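Local coordinates for PCF11 protein (Saccharomyces cerevisiae, PDB 1SZ9) that binds the carboxy-terminal domain of RNA polymerase II through its CTD-interacting domain and probably links transcription to 3'-end processing of mRNA, at residues 32-37 with 42-47; 50-55 with 61-66; 68-71 with 77-80; 92-97 with 132-137; 110-115 with 120-125. All blocks are in the same frame, centred on the assembly; numbering follows the deposited sequence.

Contact 1 (32-37 with 42-47)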
# COMPACT_ATOMS: atom_id res chain seq x y z
N LYS A 32 -4.55 -10.16 8.16
CA LYS A 32 -5.16 -10.70 9.37
C LYS A 32 -4.43 -10.16 10.61
O LYS A 32 -5.07 -9.83 11.60
CB LYS A 32 -5.11 -12.23 9.35
CG LYS A 32 -6.03 -12.87 8.31
CD LYS A 32 -5.70 -14.35 8.10
CE LYS A 32 -5.91 -15.15 9.38
NZ LYS A 32 -5.66 -16.59 9.17
N LEU A 33 -3.11 -10.06 10.54
CA LEU A 33 -2.35 -9.50 11.66
C LEU A 33 -2.75 -8.02 11.88
O LEU A 33 -2.84 -7.54 13.02
CB LEU A 33 -0.84 -9.58 11.38
CG LEU A 33 -0.13 -10.93 11.59
CD1 LEU A 33 1.30 -10.88 11.06
CD2 LEU A 33 -0.13 -11.27 13.09
N ALA A 34 -2.99 -7.31 10.78
CA ALA A 34 -3.38 -5.90 10.86
C ALA A 34 -4.79 -5.76 11.46
O ALA A 34 -5.06 -4.83 12.20
CB ALA A 34 -3.30 -5.26 9.48
N GLU A 35 -5.66 -6.70 11.14
CA GLU A 35 -7.04 -6.73 11.64
C GLU A 35 -7.06 -7.04 13.15
O GLU A 35 -7.81 -6.44 13.92
CB GLU A 35 -7.83 -7.81 10.88
CG GLU A 35 -9.22 -8.18 11.42
CD GLU A 35 -10.33 -7.28 10.89
OE1 GLU A 35 -10.23 -6.81 9.74
OE2 GLU A 35 -11.33 -7.06 11.60
N GLU A 36 -6.22 -7.97 13.56
CA GLU A 36 -6.17 -8.42 14.94
C GLU A 36 -5.33 -7.60 15.90
O GLU A 36 -5.42 -7.76 17.11
CB GLU A 36 -5.69 -9.86 14.98
CG GLU A 36 -6.69 -10.85 14.43
CD GLU A 36 -6.03 -12.14 13.99
OE1 GLU A 36 -5.02 -12.55 14.62
OE2 GLU A 36 -6.53 -12.76 13.03
N ASN A 37 -4.51 -6.70 15.37
CA ASN A 37 -3.64 -5.92 16.23
C ASN A 37 -3.68 -4.44 15.90
O ASN A 37 -2.64 -3.80 15.77
CB ASN A 37 -2.21 -6.46 16.11
CG ASN A 37 -2.12 -7.93 16.50
OD1 ASN A 37 -1.98 -8.25 17.68
ND2 ASN A 37 -2.24 -8.83 15.52
N GLN A 42 0.19 1.78 13.70
CA GLN A 42 1.26 2.66 13.23
C GLN A 42 2.57 1.90 12.95
O GLN A 42 3.32 2.28 12.04
CB GLN A 42 1.48 3.81 14.21
CG GLN A 42 2.62 4.73 13.78
CD GLN A 42 2.53 6.12 14.39
OE1 GLN A 42 1.99 6.29 15.50
NE2 GLN A 42 3.06 7.11 13.68
N TYR A 43 2.84 0.84 13.71
CA TYR A 43 4.05 0.05 13.50
C TYR A 43 3.96 -0.67 12.18
O TYR A 43 4.93 -0.72 11.44
CB TYR A 43 4.25 -0.96 14.63
CG TYR A 43 4.59 -0.28 15.94
CD1 TYR A 43 5.71 0.53 16.05
CD2 TYR A 43 3.76 -0.41 17.05
CE1 TYR A 43 6.00 1.21 17.21
CE2 TYR A 43 4.04 0.26 18.23
CZ TYR A 43 5.16 1.07 18.30
OH TYR A 43 5.43 1.76 19.46
N PHE A 44 2.79 -1.22 11.89
CA PHE A 44 2.58 -1.94 10.63
C PHE A 44 2.66 -0.95 9.45
O PHE A 44 3.24 -1.26 8.42
CB PHE A 44 1.22 -2.65 10.63
CG PHE A 44 1.08 -3.68 11.72
CD1 PHE A 44 2.21 -4.24 12.32
CD2 PHE A 44 -0.18 -4.11 12.13
CE1 PHE A 44 2.08 -5.23 13.31
CE2 PHE A 44 -0.31 -5.10 13.12
CZ PHE A 44 0.83 -5.66 13.70
N VAL A 45 2.10 0.24 9.61
CA VAL A 45 2.18 1.23 8.54
C VAL A 45 3.63 1.60 8.23
O VAL A 45 4.05 1.61 7.07
CB VAL A 45 1.38 2.50 8.89
CG1 VAL A 45 1.67 3.62 7.87
CG2 VAL A 45 -0.11 2.17 8.87
N ASP A 46 4.42 1.88 9.27
CA ASP A 46 5.81 2.25 9.04
C ASP A 46 6.62 1.12 8.44
O ASP A 46 7.48 1.34 7.61
CB ASP A 46 6.46 2.74 10.32
CG ASP A 46 5.95 4.11 10.73
OD1 ASP A 46 5.48 4.87 9.85
OD2 ASP A 46 6.03 4.42 11.94
N ALA A 47 6.32 -0.11 8.86
CA ALA A 47 7.02 -1.27 8.32
C ALA A 47 6.74 -1.39 6.81
O ALA A 47 7.65 -1.62 6.02
CB ALA A 47 6.56 -2.52 9.05
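Leu33 meets Phe44 through its backbone: the carbonyl O of Leu33 lies 3.5 Å from Phe44 CE2, oblique to the ring. Ala34 follows with CA 3.9 Å from Phe44 CD2 and its methyl CB slightly farther, at 4.3 Å from the same carbon. At Asn37, the first residue to leave helical geometry after helix 24-36, CB comes within 3.8 Å of Phe44 CE2. The amide of Asn37 turns back on its own helix, where ND2 donates to Leu33 O over 2.9 Å with an N-H...O angle of 164°. This bond lies in the carbonyl plane, on a lone pair, and within the plane of the amide, which fixes the rotation of the group. Phe44 carries its CG anti to the carbonyl carbon (chi1 -61°), a setting that sends the ring across to the last turn of helix 24-36. An alanine at Phe44 would remove the ring and would probably open a gap beside Ala34 and Asn37. The contact belongs to the all-helical CID fold, joining consecutive helices 24-36 and 41-54; helix 3-16 adds Phe12, stacked on Phe44, and Ile15 against Leu33, while Tyr78 of helix 78-83 also packs on Phe44.

Contact 2 (50-55 with 61-66)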
# COMPACT_ATOMS: atom_id res chain seq x y z
N SER A 50 8.27 1.62 4.90
CA SER A 50 9.72 1.44 4.90
C SER A 50 10.10 0.42 3.84
O SER A 50 11.02 0.66 3.05
CB SER A 50 10.19 0.98 6.30
OG SER A 50 11.57 0.68 6.28
N ARG A 51 9.40 -0.72 3.80
CA ARG A 51 9.69 -1.74 2.78
C ARG A 51 9.51 -1.17 1.36
O ARG A 51 10.37 -1.36 0.50
CB ARG A 51 8.80 -3.00 2.96
CG ARG A 51 8.71 -3.83 1.66
CD ARG A 51 8.89 -5.35 1.77
NE ARG A 51 10.26 -5.73 2.09
CZ ARG A 51 10.96 -6.68 1.48
NH1 ARG A 51 10.46 -7.40 0.47
NH2 ARG A 51 12.20 -6.93 1.90
N ILE A 52 8.41 -0.47 1.12
CA ILE A 52 8.18 0.11 -0.20
C ILE A 52 9.33 1.04 -0.61
O ILE A 52 9.78 1.05 -1.76
CB ILE A 52 6.86 0.90 -0.23
CG1 ILE A 52 5.68 -0.08 -0.13
CG2 ILE A 52 6.77 1.75 -1.50
CD1 ILE A 52 4.34 0.59 0.14
N GLU A 53 9.81 1.81 0.35
CA GLU A 53 10.89 2.75 0.10
C GLU A 53 12.25 2.07 -0.07
O GLU A 53 13.05 2.48 -0.92
CB GLU A 53 10.96 3.74 1.26
CG GLU A 53 11.98 4.83 1.09
CD GLU A 53 11.77 5.94 2.10
OE1 GLU A 53 11.94 5.68 3.32
OE2 GLU A 53 11.41 7.07 1.69
N LYS A 54 12.51 1.03 0.72
CA LYS A 54 13.78 0.32 0.68
C LYS A 54 13.98 -0.78 -0.35
O LYS A 54 14.97 -0.77 -1.08
CB LYS A 54 14.09 -0.29 2.06
CG LYS A 54 14.69 0.66 3.09
CD LYS A 54 13.83 1.87 3.37
CE LYS A 54 14.42 2.66 4.53
NZ LYS A 54 13.64 3.87 4.89
N CYS A 55 13.05 -1.73 -0.41
CA CYS A 55 13.18 -2.86 -1.33
C CYS A 55 13.35 -2.44 -2.78
O CYS A 55 13.21 -1.27 -3.12
CB CYS A 55 11.98 -3.81 -1.17
SG CYS A 55 10.49 -3.25 -1.98
N LEU A 61 6.09 -3.31 -5.60
CA LEU A 61 4.69 -3.54 -5.98
C LEU A 61 3.99 -4.46 -4.99
O LEU A 61 2.89 -4.18 -4.56
CB LEU A 61 4.60 -4.19 -7.37
CG LEU A 61 3.18 -4.53 -7.87
CD1 LEU A 61 2.35 -3.24 -7.98
CD2 LEU A 61 3.23 -5.24 -9.24
N TYR A 62 4.65 -5.55 -4.62
CA TYR A 62 4.03 -6.50 -3.70
C TYR A 62 3.81 -5.92 -2.31
O TYR A 62 2.83 -6.26 -1.65
CB TYR A 62 4.87 -7.78 -3.68
CG TYR A 62 5.19 -8.24 -5.09
CD1 TYR A 62 4.17 -8.41 -6.03
CD2 TYR A 62 6.50 -8.46 -5.49
CE1 TYR A 62 4.47 -8.79 -7.35
CE2 TYR A 62 6.82 -8.83 -6.79
CZ TYR A 62 5.79 -8.99 -7.72
OH TYR A 62 6.12 -9.33 -9.01
N ALA A 63 4.68 -5.01 -1.89
CA ALA A 63 4.52 -4.34 -0.60
C ALA A 63 3.30 -3.41 -0.72
O ALA A 63 2.52 -3.26 0.23
CB ALA A 63 5.78 -3.52 -0.24
N PHE A 64 3.14 -2.78 -1.88
CA PHE A 64 1.95 -1.93 -2.10
C PHE A 64 0.69 -2.82 -2.13
O PHE A 64 -0.40 -2.37 -1.76
CB PHE A 64 2.06 -1.14 -3.41
CG PHE A 64 2.20 0.35 -3.22
CD1 PHE A 64 1.15 1.09 -2.65
CD2 PHE A 64 3.35 1.02 -3.63
CE1 PHE A 64 1.26 2.47 -2.49
CE2 PHE A 64 3.47 2.41 -3.47
CZ PHE A 64 2.41 3.14 -2.90
N TYR A 65 0.82 -4.06 -2.58
CA TYR A 65 -0.36 -4.95 -2.58
C TYR A 65 -0.71 -5.29 -1.14
O TYR A 65 -1.87 -5.47 -0.80
CB TYR A 65 -0.13 -6.24 -3.39
CG TYR A 65 -0.16 -6.07 -4.90
CD1 TYR A 65 -0.57 -4.87 -5.50
CD2 TYR A 65 0.20 -7.13 -5.73
CE1 TYR A 65 -0.62 -4.74 -6.92
CE2 TYR A 65 0.15 -7.01 -7.13
CZ TYR A 65 -0.26 -5.81 -7.71
OH TYR A 65 -0.36 -5.73 -9.09
N ALA A 66 0.30 -5.35 -0.27
CA ALA A 66 0.05 -5.60 1.14
C ALA A 66 -0.74 -4.39 1.71
O ALA A 66 -1.74 -4.55 2.41
CB ALA A 66 1.37 -5.77 1.89
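Ile52 and Phe64 cross at about a right angle between two consecutive helices that form an antiparallel helical hairpin of the CID fold; the axes of helical segments 50-54 and 61-66 approach to 8.8 Å, their directions 164° apart. The delta methyl of Ile52 sits over the centre of one Phe64 face as a CH-pi contact, CD1 being 4.0 Å from the ring centroid and only 12° off the normal. The other branch, CG2, lies 3.9 Å from Phe64 CE2, beyond the ring's rim on the side CD1 covers. With CG1 anti to the carbonyl carbon (chi1 -70°), the longer branch of Ile52 reaches across the interface while CG2 takes the position beside that carbon. Ala63 faces the partner helix directly, and its small CB allows close backbones, with Ile52 CA and Ala63 CA 5.8 Å apart. Arg51 also lays the start of its chain on this methyl, CG to Ala63 CB 3.5 Å, before bending away. Thr93 of helix 86-95 and Trp112 of helix 99-112 also pack on Phe64. The tightest spot is between Ile52 CG1 and Ala63 CB, whose 3.4 Å separation is shorter than usual van der Waals contact.

Contact 3 (68-71 with 77-80)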
# COMPACT_ATOMS: atom_id res chain seq x y z
N ASP A 68 -2.50 -2.26 0.05
CA ASP A 68 -3.81 -2.29 -0.60
C ASP A 68 -4.78 -3.26 0.11
O ASP A 68 -5.92 -2.91 0.39
CB ASP A 68 -3.64 -2.73 -2.06
CG ASP A 68 -4.95 -2.73 -2.83
OD1 ASP A 68 -5.41 -1.65 -3.23
OD2 ASP A 68 -5.52 -3.81 -3.02
N SER A 69 -4.31 -4.48 0.38
CA SER A 69 -5.15 -5.49 1.03
C SER A 69 -5.58 -5.04 2.43
O SER A 69 -6.76 -5.12 2.78
CB SER A 69 -4.40 -6.83 1.09
OG SER A 69 -5.18 -7.84 1.71
N ILE A 70 -4.63 -4.54 3.21
CA ILE A 70 -4.94 -4.05 4.54
C ILE A 70 -5.98 -2.92 4.51
O ILE A 70 -6.94 -2.91 5.28
CB ILE A 70 -3.64 -3.58 5.25
CG1 ILE A 70 -2.81 -4.81 5.65
CG2 ILE A 70 -3.97 -2.69 6.46
CD1 ILE A 70 -1.36 -4.49 5.97
N CYS A 71 -5.81 -1.96 3.61
CA CYS A 71 -6.76 -0.86 3.52
C CYS A 71 -8.15 -1.28 3.04
O CYS A 71 -9.16 -0.86 3.60
CB CYS A 71 -6.22 0.24 2.62
SG CYS A 71 -4.85 1.10 3.37
N PRO A 77 -7.90 1.94 11.07
CA PRO A 77 -7.29 3.26 10.88
C PRO A 77 -6.22 3.30 9.78
O PRO A 77 -5.57 4.33 9.53
CB PRO A 77 -6.70 3.54 12.25
CG PRO A 77 -6.15 2.21 12.61
CD PRO A 77 -7.28 1.24 12.21
N TYR A 78 -6.02 2.16 9.12
CA TYR A 78 -5.01 2.07 8.07
C TYR A 78 -5.28 3.00 6.88
O TYR A 78 -4.36 3.63 6.37
CB TYR A 78 -4.88 0.61 7.63
CG TYR A 78 -4.47 -0.29 8.77
CD1 TYR A 78 -3.16 -0.28 9.27
CD2 TYR A 78 -5.41 -1.11 9.40
CE1 TYR A 78 -2.81 -1.08 10.37
CE2 TYR A 78 -5.07 -1.91 10.49
CZ TYR A 78 -3.77 -1.89 10.97
OH TYR A 78 -3.47 -2.69 12.04
N THR A 79 -6.54 3.09 6.44
CA THR A 79 -6.89 3.96 5.33
C THR A 79 -6.50 5.41 5.67
O THR A 79 -6.07 6.18 4.80
CB THR A 79 -8.42 3.95 5.05
OG1 THR A 79 -9.12 4.06 6.30
CG2 THR A 79 -8.85 2.66 4.33
N ILE A 80 -6.65 5.77 6.94
CA ILE A 80 -6.31 7.10 7.41
C ILE A 80 -4.80 7.27 7.50
O ILE A 80 -4.24 8.22 6.95
CB ILE A 80 -6.94 7.38 8.81
CG1 ILE A 80 -8.47 7.38 8.69
CG2 ILE A 80 -6.46 8.72 9.36
CD1 ILE A 80 -9.19 7.40 10.03
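Cys71 and Thr79 bring the backbones closest, CA to CA 5.2 Å, where helix 57-73 nears the first turn of the short helix 78-83. The contact packs these two helices, which follow each other in the all-helical CID fold, against one another. No hydrogen bond joins the two segments, and the union rests on apolar packing. Its main element is Ile70 against Tyr78. The gamma methyl CG2 of Ile70 stands over one face of the Tyr78 ring, displaced toward the rim, 3.8 Å from the centroid and 28° off the normal, which makes it a CH-pi contact. The displacement is toward the root of the ring, as CG2 comes within 3.4 Å of Tyr78 CG and also touches CB. In Ile70, CG1 is anti to the carbonyl carbon (chi1 -73°), which leaves CG2 opposite the backbone N and over the ring; only the short branch is spent on the tyrosine.

Beside this pair, Cys71 SG packs against the backbone of Tyr78, 4.0 Å from Tyr78 O. The methyl of Thr79 packs on Cys71 as well, CG2 lying 3.6 Å from Cys71 O and 4.0 Å from Cys71 CB. Tyr78 CG is anti to the carbonyl carbon (chi1 -59°), and the ring extends past Ile70 until its hydroxyl is hydrogen-bonded to Ala34 O, so that the polar tip of this buried residue has a partner in helix 24-36. Among the neighbouring helices, 24-36 supplies Thr31 and Ala34 to Ile70, helix 41-54 places Ile48 on Ile70 and Ala41 on Tyr78, and the loop before helix 125-137 brings Leu122 and Phe123 to Cys71.

Contact 4 (92-97 with 132-137)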
# COMPACT_ATOMS: atom_id res chain seq x y z
N ARG A 92 7.05 8.22 -5.95
CA ARG A 92 8.45 7.81 -5.91
C ARG A 92 8.62 6.39 -6.44
O ARG A 92 9.56 6.11 -7.18
CB ARG A 92 9.02 7.91 -4.49
CG ARG A 92 9.33 9.36 -4.10
CD ARG A 92 9.48 9.54 -2.59
NE ARG A 92 9.47 10.97 -2.24
CZ ARG A 92 9.34 11.44 -1.01
NH1 ARG A 92 9.22 10.61 0.03
NH2 ARG A 92 9.32 12.75 -0.80
N THR A 93 7.70 5.50 -6.06
CA THR A 93 7.77 4.12 -6.52
C THR A 93 7.59 4.05 -8.03
O THR A 93 8.35 3.39 -8.72
CB THR A 93 6.67 3.26 -5.83
OG1 THR A 93 6.91 3.26 -4.43
CG2 THR A 93 6.69 1.79 -6.33
N TYR A 94 6.57 4.74 -8.52
CA TYR A 94 6.26 4.78 -9.94
C TYR A 94 7.48 5.22 -10.76
O TYR A 94 7.78 4.66 -11.81
CB TYR A 94 5.09 5.75 -10.19
CG TYR A 94 4.53 5.69 -11.60
CD1 TYR A 94 5.20 6.30 -12.65
CD2 TYR A 94 3.34 5.00 -11.88
CE1 TYR A 94 4.70 6.25 -13.96
CE2 TYR A 94 2.84 4.93 -13.19
CZ TYR A 94 3.52 5.56 -14.22
OH TYR A 94 3.04 5.51 -15.50
N LEU A 95 8.18 6.22 -10.25
CA LEU A 95 9.36 6.75 -10.94
C LEU A 95 10.56 5.80 -10.90
O LEU A 95 11.52 5.97 -11.67
CB LEU A 95 9.76 8.10 -10.31
CG LEU A 95 8.71 9.20 -10.53
CD1 LEU A 95 9.07 10.43 -9.73
CD2 LEU A 95 8.61 9.54 -12.04
N LEU A 96 10.48 4.79 -10.04
CA LEU A 96 11.58 3.83 -9.88
C LEU A 96 11.31 2.41 -10.34
O LEU A 96 12.12 1.51 -10.10
CB LEU A 96 12.06 3.83 -8.42
CG LEU A 96 12.75 5.14 -7.94
CD1 LEU A 96 12.98 5.10 -6.42
CD2 LEU A 96 14.07 5.34 -8.68
N VAL A 97 10.19 2.18 -11.01
CA VAL A 97 9.92 0.82 -11.48
C VAL A 97 9.70 0.79 -12.98
O VAL A 97 9.50 1.82 -13.62
CB VAL A 97 8.69 0.20 -10.77
CG1 VAL A 97 8.95 0.13 -9.26
CG2 VAL A 97 7.42 1.01 -11.10
N GLU A 132 -3.55 11.32 -9.32
CA GLU A 132 -4.15 11.42 -10.65
C GLU A 132 -3.43 12.48 -11.50
O GLU A 132 -3.17 12.24 -12.66
CB GLU A 132 -5.63 11.78 -10.55
CG GLU A 132 -6.30 11.84 -11.91
CD GLU A 132 -7.79 12.03 -11.80
OE1 GLU A 132 -8.22 13.03 -11.20
OE2 GLU A 132 -8.54 11.17 -12.31
N GLN A 133 -3.16 13.64 -10.91
CA GLN A 133 -2.47 14.71 -11.64
C GLN A 133 -1.10 14.22 -12.09
O GLN A 133 -0.70 14.44 -13.23
CB GLN A 133 -2.31 15.96 -10.77
CG GLN A 133 -3.64 16.45 -10.23
CD GLN A 133 -3.51 17.66 -9.34
OE1 GLN A 133 -2.55 17.80 -8.57
NE2 GLN A 133 -4.49 18.56 -9.42
N PHE A 134 -0.37 13.57 -11.19
CA PHE A 134 0.93 13.01 -11.51
C PHE A 134 0.82 11.98 -12.67
O PHE A 134 1.60 12.01 -13.60
CB PHE A 134 1.53 12.33 -10.28
CG PHE A 134 2.67 11.39 -10.60
CD1 PHE A 134 3.91 11.89 -11.01
CD2 PHE A 134 2.48 10.01 -10.53
CE1 PHE A 134 4.95 11.02 -11.35
CE2 PHE A 134 3.51 9.13 -10.86
CZ PHE A 134 4.75 9.63 -11.27
N LEU A 135 -0.15 11.08 -12.60
CA LEU A 135 -0.31 10.09 -13.67
C LEU A 135 -0.58 10.76 -15.03
O LEU A 135 -0.07 10.32 -16.07
CB LEU A 135 -1.41 9.08 -13.30
CG LEU A 135 -1.00 8.08 -12.19
CD1 LEU A 135 -2.16 7.15 -11.91
CD2 LEU A 135 0.26 7.27 -12.61
N ILE A 136 -1.41 11.81 -15.02
CA ILE A 136 -1.69 12.56 -16.24
C ILE A 136 -0.36 13.15 -16.78
O ILE A 136 -0.06 13.04 -17.96
CB ILE A 136 -2.69 13.69 -15.96
CG1 ILE A 136 -4.08 13.09 -15.73
CG2 ILE A 136 -2.72 14.69 -17.13
CD1 ILE A 136 -5.10 14.11 -15.21
N LYS A 137 0.43 13.75 -15.90
CA LYS A 137 1.72 14.31 -16.31
C LYS A 137 2.74 13.24 -16.71
O LYS A 137 3.83 13.57 -17.17
CB LYS A 137 2.34 15.18 -15.20
CG LYS A 137 1.66 16.53 -15.02
CD LYS A 137 1.57 17.27 -16.36
CE LYS A 137 0.59 18.44 -16.32
NZ LYS A 137 0.13 18.77 -17.70
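Phe134 pushes its ring into the hollow between Tyr94 and Leu95, near the C-terminal end of helix 86-95. The projecting part is the far edge: Phe134 CZ reaches 3.6 Å from Tyr94 CD1 and 3.9 Å from Leu95 CD2, both lying near the plane of the phenylalanine. The two aromatic rings form an offset edge-to-face pair, centroids 5.3 Å apart and planes at 90°, with the edge of Phe134 directed at the face of Tyr94. Leu135 provides a second bump, its CD2 methyl resting 3.5 Å from Tyr94 CE2, so both bumps come to the same side of the tyrosine ring, Phe134 by CD1 and Leu135 by CE2. Phe134 extends its ring opposite the backbone N (chi1 163°), which carries it straight out from helix 125-137 toward the hollow. A glycine at Tyr94 would take away the face that Phe134 meets and would probably leave Leu135 CD2 without its packing partner. Phe87 and Lys91 of helix 86-95 border Phe134, and Ile106 of helix 99-112 touches Tyr94. Across the contact no hydrogen bond or salt bridge is formed; the attachment of the last helix here depends on aromatic and aliphatic surfaces fitting together, with Leu95 at the exposed margin.

Contact 5 (110-115 with 120-125)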
# COMPACT_ATOMS: atom_id res chain seq x y z
N LYS A 110 -6.69 2.85 -9.88
CA LYS A 110 -8.06 2.89 -10.38
C LYS A 110 -9.04 2.27 -9.38
O LYS A 110 -10.10 2.82 -9.14
CB LYS A 110 -8.18 2.14 -11.70
CG LYS A 110 -7.80 2.93 -12.95
CD LYS A 110 -8.15 2.09 -14.17
CE LYS A 110 -7.89 2.81 -15.46
NZ LYS A 110 -8.41 1.96 -16.58
N LEU A 111 -8.67 1.13 -8.79
CA LEU A 111 -9.57 0.50 -7.83
C LEU A 111 -9.66 1.29 -6.53
O LEU A 111 -10.64 1.14 -5.80
CB LEU A 111 -9.15 -0.95 -7.56
CG LEU A 111 -9.15 -1.87 -8.78
CD1 LEU A 111 -8.77 -3.27 -8.35
CD2 LEU A 111 -10.53 -1.87 -9.45
N TRP A 112 -8.66 2.12 -6.23
CA TRP A 112 -8.73 2.92 -5.00
C TRP A 112 -9.85 3.96 -5.12
O TRP A 112 -10.35 4.44 -4.12
CB TRP A 112 -7.42 3.67 -4.68
CG TRP A 112 -6.25 2.81 -4.24
CD1 TRP A 112 -6.30 1.53 -3.76
CD2 TRP A 112 -4.87 3.20 -4.22
NE1 TRP A 112 -5.02 1.10 -3.43
CE2 TRP A 112 -4.13 2.10 -3.71
CE3 TRP A 112 -4.19 4.37 -4.58
CZ2 TRP A 112 -2.74 2.15 -3.55
CZ3 TRP A 112 -2.80 4.41 -4.42
CH2 TRP A 112 -2.09 3.31 -3.91
N LEU A 113 -10.21 4.33 -6.35
CA LEU A 113 -11.28 5.31 -6.59
C LEU A 113 -12.67 4.74 -6.30
O LEU A 113 -13.61 5.48 -6.03
CB LEU A 113 -11.22 5.80 -8.05
CG LEU A 113 -10.45 7.08 -8.42
CD1 LEU A 113 -9.53 7.55 -7.32
CD2 LEU A 113 -9.71 6.83 -9.72
N ASN A 114 -12.81 3.43 -6.34
CA ASN A 114 -14.08 2.77 -6.05
C ASN A 114 -13.78 1.39 -5.45
O ASN A 114 -14.09 0.35 -6.04
CB ASN A 114 -14.92 2.65 -7.33
CG ASN A 114 -16.29 2.02 -7.07
OD1 ASN A 114 -16.91 2.28 -6.03
ND2 ASN A 114 -16.78 1.20 -8.02
N PRO A 115 -13.18 1.36 -4.24
CA PRO A 115 -12.84 0.09 -3.58
C PRO A 115 -14.05 -0.78 -3.24
O PRO A 115 -15.01 -0.29 -2.65
CB PRO A 115 -12.10 0.54 -2.33
CG PRO A 115 -12.88 1.80 -1.95
CD PRO A 115 -13.08 2.49 -3.30
N LEU A 120 -17.04 5.06 -2.75
CA LEU A 120 -16.35 5.98 -1.84
C LEU A 120 -14.85 5.73 -1.92
O LEU A 120 -14.39 4.65 -1.61
CB LEU A 120 -16.81 5.75 -0.39
CG LEU A 120 -18.30 6.04 -0.08
CD1 LEU A 120 -18.76 5.17 1.05
CD2 LEU A 120 -18.49 7.51 0.25
N PRO A 121 -14.07 6.74 -2.35
CA PRO A 121 -12.61 6.58 -2.47
C PRO A 121 -11.96 5.97 -1.23
O PRO A 121 -12.33 6.29 -0.10
CB PRO A 121 -12.13 8.01 -2.73
CG PRO A 121 -13.32 8.63 -3.47
CD PRO A 121 -14.49 8.12 -2.66
N LEU A 122 -10.98 5.09 -1.45
CA LEU A 122 -10.30 4.41 -0.36
C LEU A 122 -9.51 5.33 0.58
O LEU A 122 -9.48 5.13 1.78
CB LEU A 122 -9.37 3.33 -0.94
CG LEU A 122 -8.73 2.29 0.01
CD1 LEU A 122 -9.80 1.54 0.84
CD2 LEU A 122 -7.92 1.33 -0.79
N PHE A 123 -8.87 6.35 0.01
CA PHE A 123 -8.05 7.26 0.79
C PHE A 123 -8.53 8.71 0.70
O PHE A 123 -9.41 9.06 -0.09
CB PHE A 123 -6.61 7.20 0.27
CG PHE A 123 -6.01 5.82 0.32
CD1 PHE A 123 -5.52 5.31 1.52
CD2 PHE A 123 -5.94 5.04 -0.83
CE1 PHE A 123 -4.96 4.03 1.56
CE2 PHE A 123 -5.39 3.76 -0.79
CZ PHE A 123 -4.90 3.26 0.40
N GLU A 124 -7.91 9.54 1.53
CA GLU A 124 -8.19 10.97 1.54
C GLU A 124 -8.23 11.46 0.09
O GLU A 124 -7.33 11.18 -0.73
CB GLU A 124 -7.09 11.70 2.31
CG GLU A 124 -7.20 11.53 3.83
CD GLU A 124 -6.22 12.41 4.59
OE1 GLU A 124 -6.16 13.63 4.31
OE2 GLU A 124 -5.51 11.89 5.49
N GLY A 125 -9.31 12.18 -0.22
CA GLY A 125 -9.49 12.71 -1.56
C GLY A 125 -8.27 13.47 -2.06
O GLY A 125 -7.96 13.41 -3.26
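Trp112 grips the loop 120-125 with backbone and indole, folding the connection between helices 99-112 and 125-137 back onto the end of helix 99-112. Its carbonyl O accepts a hydrogen bond from Leu122 N, 2.8 Å long with an N-H...O angle of 175°, nearly in line with the C=O bond, and Pro121 CA adds a CA-H...O contact to the same oxygen. From CB, the side chain of Trp112 places CG anti to the carbonyl carbon (chi1 -70°), 3.7 Å from Phe123 CE2. At CD1 the partner is Leu122, whose CD2 methyl approaches to 3.4 Å. CD2, at the ring junction, is 3.5 Å from Phe123 CE2, which stands over the centre of the indole. Phe123 meets this face with its edge, the planes turned 81° apart, an edge-to-face pair. NE1 touches the same two residues and is hydrogen-bonded to Asp68 of helix 57-73; at the tip, CH2 packs on Phe64 of that helix. Pro115 CG completes the seam against Leu122 CB at 4.0 Å. The chemistry is thus mixed: one straight backbone bond ties the loop to the helix end, an aromatic pair supplies buried packing, and a carboxylate satisfies the indole nitrogen.

How the contacts relate
Along the chain, contacts 1, 2 and 3 come in series, sharing helix 41-54 (contacts 1 and 2) and helix 57-73 (contacts 2 and 3). Contact 5 falls between the two segments of contact 4. Contacts 1 and 3, with centres about 9 Å apart, are joined by the hydrogen bond between Tyr78 OH and Ala34 O, and contacts 3 and 5, with centres about 11 Å apart, by that between Trp112 NE1 and Asp68 OD1. Contact 2 touches contacts 4 and 5. The centres of contacts 1 and 4 are about 26 Å apart, on opposite sides of the chain's centre. Together the contacts bind successive helices into one continuous all-helical body, probably the scaffold on which the polymerase CTD is recognised.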